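Local structure of transketolase (Campylobacter jejuni, 3L84) at residues A[541-546]-A[624-629]; A[521-526]-A[546-551]. The protein is an enzyme of the thiamine diphosphate-dependent transketolase family, with two domains of the thiamine diphosphate-binding type followed by a C-terminal domain and two chains in its assembly. All coordinates share one frame; numbering follows the deposited sequence.

How the interactions relate
Helix 537-549 takes part in both contacts, held by quite different chemistry along its length. Interaction 1 joins its middle, 541-546, to the C-terminal helix 622-629 in a buried, largely apolar contact, with methyl groups set against a serine and a glutamate methylene, whose polar ends are bonded to neighbours close in sequence. Interaction 2 lies at the surface, where the helix end and the turn after it, 546-551, meet the loop 521-526 through a hydroxyl, a carboxylate and a lysine chain. The two centres lie about 11 Å apart and E546 belongs to both. They also touch directly: K521 NZ comes 2.9 Å from N545 OD1, and I629 CD1 comes 3.9 Å from L547 CD1.

Interaction 1: A[541-546]-A[624-629]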
# COMPACT_ATOMS: atom_id res chain seq x y z
N LEU A 541 -12.29 -32.44 -3.95
CA LEU A 541 -12.94 -33.66 -3.46
C LEU A 541 -13.86 -34.25 -4.55
O LEU A 541 -13.85 -35.47 -4.80
CB LEU A 541 -13.72 -33.40 -2.16
CG LEU A 541 -12.85 -33.16 -0.95
CD1 LEU A 541 -13.70 -32.52 0.17
CD2 LEU A 541 -12.15 -34.44 -0.46
N GLU A 542 -14.68 -33.40 -5.16
CA GLU A 542 -15.60 -33.83 -6.20
C GLU A 542 -14.84 -34.35 -7.41
O GLU A 542 -15.24 -35.35 -8.02
CB GLU A 542 -16.55 -32.70 -6.62
CG GLU A 542 -17.49 -32.22 -5.47
CD GLU A 542 -18.73 -33.06 -5.29
OE1 GLU A 542 -19.65 -32.95 -6.11
OE2 GLU A 542 -18.78 -33.82 -4.29
N SER A 543 -13.73 -33.69 -7.75
CA SER A 543 -12.94 -34.13 -8.89
C SER A 543 -12.24 -35.47 -8.62
O SER A 543 -12.18 -36.33 -9.49
CB SER A 543 -11.91 -33.08 -9.30
OG SER A 543 -12.57 -31.89 -9.72
N ALA A 544 -11.77 -35.65 -7.39
CA ALA A 544 -11.14 -36.90 -7.01
C ALA A 544 -12.16 -38.06 -7.06
O ALA A 544 -11.85 -39.14 -7.52
CB ALA A 544 -10.54 -36.79 -5.62
N ASN A 545 -13.40 -37.79 -6.66
CA ASN A 545 -14.47 -38.81 -6.74
C ASN A 545 -14.72 -39.19 -8.20
O ASN A 545 -14.88 -40.36 -8.53
CB ASN A 545 -15.78 -38.26 -6.13
CG ASN A 545 -15.77 -38.24 -4.63
OD1 ASN A 545 -14.98 -38.94 -3.99
ND2 ASN A 545 -16.64 -37.40 -4.04
N GLU A 546 -14.75 -38.21 -9.09
CA GLU A 546 -14.90 -38.50 -10.50
C GLU A 546 -13.71 -39.29 -11.07
O GLU A 546 -13.89 -40.26 -11.81
CB GLU A 546 -15.15 -37.21 -11.30
CG GLU A 546 -15.35 -37.41 -12.81
CD GLU A 546 -16.58 -38.24 -13.15
OE1 GLU A 546 -17.51 -38.28 -12.32
OE2 GLU A 546 -16.62 -38.84 -14.26
N LYS A 624 -13.79 -29.52 -16.07
CA LYS A 624 -12.59 -28.86 -16.59
C LYS A 624 -11.34 -29.30 -15.83
O LYS A 624 -10.27 -29.49 -16.41
CB LYS A 624 -12.73 -27.35 -16.59
CG LYS A 624 -13.76 -26.87 -17.61
CD LYS A 624 -13.93 -25.38 -17.58
CE LYS A 624 -14.82 -24.81 -18.67
NZ LYS A 624 -14.95 -23.32 -18.57
N LEU A 625 -11.46 -29.42 -14.50
CA LEU A 625 -10.31 -29.82 -13.72
C LEU A 625 -9.91 -31.26 -14.02
O LEU A 625 -8.75 -31.56 -14.20
CB LEU A 625 -10.55 -29.60 -12.22
CG LEU A 625 -9.43 -30.06 -11.32
CD1 LEU A 625 -8.10 -29.39 -11.64
CD2 LEU A 625 -9.80 -29.79 -9.84
N VAL A 626 -10.89 -32.14 -14.12
CA VAL A 626 -10.58 -33.52 -14.50
C VAL A 626 -9.94 -33.62 -15.87
O VAL A 626 -8.99 -34.36 -16.06
CB VAL A 626 -11.84 -34.39 -14.43
CG1 VAL A 626 -11.64 -35.77 -15.12
CG2 VAL A 626 -12.29 -34.58 -12.97
N ASN A 627 -10.44 -32.86 -16.83
CA ASN A 627 -9.80 -32.82 -18.16
C ASN A 627 -8.36 -32.35 -18.12
O ASN A 627 -7.50 -32.91 -18.80
CB ASN A 627 -10.66 -32.02 -19.15
CG ASN A 627 -11.87 -32.78 -19.60
OD1 ASN A 627 -11.95 -34.01 -19.46
ND2 ASN A 627 -12.84 -32.06 -20.15
N PHE A 628 -8.08 -31.34 -17.29
CA PHE A 628 -6.73 -30.86 -17.09
C PHE A 628 -5.83 -31.96 -16.47
O PHE A 628 -4.71 -32.21 -16.95
CB PHE A 628 -6.79 -29.63 -16.20
CG PHE A 628 -5.44 -29.07 -15.84
CD1 PHE A 628 -4.77 -28.18 -16.69
CD2 PHE A 628 -4.84 -29.41 -14.65
CE1 PHE A 628 -3.53 -27.67 -16.35
CE2 PHE A 628 -3.62 -28.87 -14.28
CZ PHE A 628 -2.94 -28.01 -15.13
N ILE A 629 -6.33 -32.62 -15.43
CA ILE A 629 -5.54 -33.66 -14.74
C ILE A 629 -5.24 -34.83 -15.68
O ILE A 629 -4.16 -35.41 -15.62
CB ILE A 629 -6.27 -34.10 -13.48
CG1 ILE A 629 -6.30 -32.93 -12.47
CG2 ILE A 629 -5.63 -35.36 -12.85
CD1 ILE A 629 -7.12 -33.17 -11.23
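S543 and V626 mark the place where helix 541-546 and helix 624-629 come nearest, with their CA atoms 6.1 Å apart. Two branched side chains of the second helix reach the serine: V626 CG2 lies 4.0 Å from S543 CB and 3.9 Å from the peptide oxygen S543 O, and from the preceding residue L625 CD2 comes 3.5 Å from S543 OG, as plain van der Waals packing. The valine methyl also receives the glutamate nearly one turn on. With CG anti to the backbone N (chi1 -179°), the first methylene of E546 beyond CB meets it, E546 CG lying 4.2 Å from V626 CG2. These two side chains cross at about a right angle.

The polar groups are satisfied by neighbours close in sequence, L539 and Q550. Turned beside its backbone N (chi1 -63°), S543 OG is hydrogen-bonded to L539 O one turn earlier, which satisfies a buried hydroxyl set against leucine. At the far end of the glutamate, E546 OE2 accepts from Q550 NE2.

The short axes pass 9.7 Å apart at -59°, with S543 at the crossing. V622, at the start of the C-terminal helix, extends the seam by touching E542, S543 and E546. On the sheet side, S543 and I629 both rest on L530 of the central strand 528-532, so the two helices cover the same face of the C-terminal domain's mixed sheet, with A544 against strand 554-558 and F628 edge-to-face with Y600 of strand 598-600.

Interaction 2: A[521-526]-A[546-551]; sequences KESKEA and ELEKQG
E548 OE2 and S523 OG lie 2.8 Å apart, at hydrogen-bonding distance between the end of a helix and a loop beside it, although the one serine proton is not settled between E548 OE2 and C554 O, which is also within its reach. The setting is a beta-alpha-beta crossover: strand 528-532, helix 537-549 and strand 554-558, whose two strands run parallel and adjacent in the sheet. Loop 521-526 leads into this unit from the edge strand 518-521. E548 OE2 in turn accepts the backbone N-H of C554, while the backbone N of S523 is bonded to N555 OD1. Loop, helix end and the start of strand 554-558 thus share one small polar network.

The glutamate reaches across through a bend at its second torsion (chi2 -93°), which carries the carboxylate away from the helix toward the loop. K521 comes from the opposite direction with its chain fully extended, and its methylene K521 CE passes 3.6 Å from E548 OE2. The ammonium itself lies farther along, over the aliphatic part of the glutamate, with K521 NZ 3.6 Å from E548 CG. At 4.3 Å from E548 OE2, K521 NZ is beyond a salt bridge, though the opposite charges would still be expected to attract. Its bond to N545 is weak.

Past this contact, L547 turns inward onto C554, V626 and I629. The helix closes in a Schellman motif, with G551 at positive phi and its N 3.0 Å from E548 O. Across the helix end, Q550 NE2 donates to the anti lone pair of E546 OE2 over 2.7 Å, with an N-H...O angle of 157°.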
# COMPACT_ATOMS: atom_id res chain seq x y z
N LYS A 521 -8.47 -37.28 1.89
CA LYS A 521 -8.75 -38.53 1.18
C LYS A 521 -7.42 -39.14 0.87
O LYS A 521 -6.51 -38.43 0.41
CB LYS A 521 -9.56 -38.28 -0.10
CG LYS A 521 -9.91 -39.50 -0.91
CD LYS A 521 -10.72 -39.06 -2.12
CE LYS A 521 -11.02 -40.17 -3.09
NZ LYS A 521 -12.18 -39.73 -3.94
N GLU A 522 -7.28 -40.42 1.15
CA GLU A 522 -6.02 -41.14 0.91
C GLU A 522 -6.33 -42.44 0.25
O GLU A 522 -7.16 -43.20 0.74
CB GLU A 522 -5.27 -41.38 2.22
CG GLU A 522 -3.85 -41.98 2.07
CD GLU A 522 -3.04 -42.04 3.34
OE1 GLU A 522 -3.63 -42.15 4.44
OE2 GLU A 522 -1.80 -42.01 3.26
N SER A 523 -5.62 -42.71 -0.83
CA SER A 523 -5.79 -43.94 -1.58
C SER A 523 -4.45 -44.63 -1.77
O SER A 523 -3.44 -43.98 -2.06
CB SER A 523 -6.41 -43.65 -2.95
OG SER A 523 -7.66 -42.99 -2.82
N LYS A 524 -4.47 -45.96 -1.64
CA LYS A 524 -3.30 -46.77 -1.90
C LYS A 524 -2.86 -46.58 -3.35
O LYS A 524 -3.68 -46.51 -4.27
CB LYS A 524 -3.60 -48.25 -1.60
N GLU A 525 -1.55 -46.44 -3.54
CA GLU A 525 -0.95 -46.28 -4.87
C GLU A 525 -1.63 -45.15 -5.66
O GLU A 525 -1.98 -45.30 -6.83
CB GLU A 525 -0.99 -47.60 -5.64
CG GLU A 525 -0.17 -48.73 -5.00
CD GLU A 525 1.33 -48.41 -4.94
OE1 GLU A 525 1.86 -47.77 -5.87
OE2 GLU A 525 1.98 -48.81 -3.95
N ALA A 526 -1.83 -44.02 -4.98
CA ALA A 526 -2.42 -42.86 -5.61
C ALA A 526 -1.62 -42.47 -6.82
O ALA A 526 -0.40 -42.39 -6.76
CB ALA A 526 -2.49 -41.69 -4.61
N GLU A 546 -14.75 -38.21 -9.09
CA GLU A 546 -14.90 -38.50 -10.50
C GLU A 546 -13.71 -39.29 -11.07
O GLU A 546 -13.89 -40.26 -11.81
CB GLU A 546 -15.15 -37.21 -11.30
CG GLU A 546 -15.35 -37.41 -12.81
CD GLU A 546 -16.58 -38.24 -13.15
OE1 GLU A 546 -17.51 -38.28 -12.32
OE2 GLU A 546 -16.62 -38.84 -14.26
N LEU A 547 -12.49 -38.89 -10.71
CA LEU A 547 -11.28 -39.59 -11.15
C LEU A 547 -11.30 -41.04 -10.65
O LEU A 547 -10.98 -41.94 -11.41
CB LEU A 547 -10.01 -38.84 -10.70
CG LEU A 547 -9.62 -37.56 -11.45
CD1 LEU A 547 -8.71 -36.70 -10.62
CD2 LEU A 547 -8.97 -37.87 -12.79
N GLU A 548 -11.71 -41.26 -9.41
CA GLU A 548 -11.83 -42.62 -8.86
C GLU A 548 -12.88 -43.44 -9.63
O GLU A 548 -12.65 -44.62 -9.92
CB GLU A 548 -12.16 -42.55 -7.36
CG GLU A 548 -11.03 -42.00 -6.50
CD GLU A 548 -10.09 -43.04 -5.90
OE1 GLU A 548 -10.20 -44.26 -6.23
OE2 GLU A 548 -9.24 -42.63 -5.08
N LYS A 549 -14.00 -42.82 -9.99
CA LYS A 549 -15.04 -43.50 -10.78
C LYS A 549 -14.47 -43.88 -12.15
O LYS A 549 -14.85 -44.94 -12.71
CB LYS A 549 -16.27 -42.59 -10.90
CG LYS A 549 -17.39 -43.05 -11.78
CD LYS A 549 -18.55 -42.04 -11.70
CE LYS A 549 -19.77 -42.56 -12.48
NZ LYS A 549 -20.95 -41.66 -12.34
N GLN A 550 -13.56 -43.07 -12.69
CA GLN A 550 -12.86 -43.36 -13.95
C GLN A 550 -11.63 -44.28 -13.81
O GLN A 550 -10.98 -44.56 -14.80
CB GLN A 550 -12.50 -42.06 -14.70
CG GLN A 550 -13.72 -41.22 -15.08
CD GLN A 550 -13.41 -39.90 -15.83
OE1 GLN A 550 -12.50 -39.84 -16.64
NE2 GLN A 550 -14.23 -38.88 -15.58
N GLY A 551 -11.34 -44.77 -12.60
CA GLY A 551 -10.23 -45.71 -12.37
C GLY A 551 -8.87 -45.15 -12.00
O GLY A 551 -7.85 -45.81 -12.17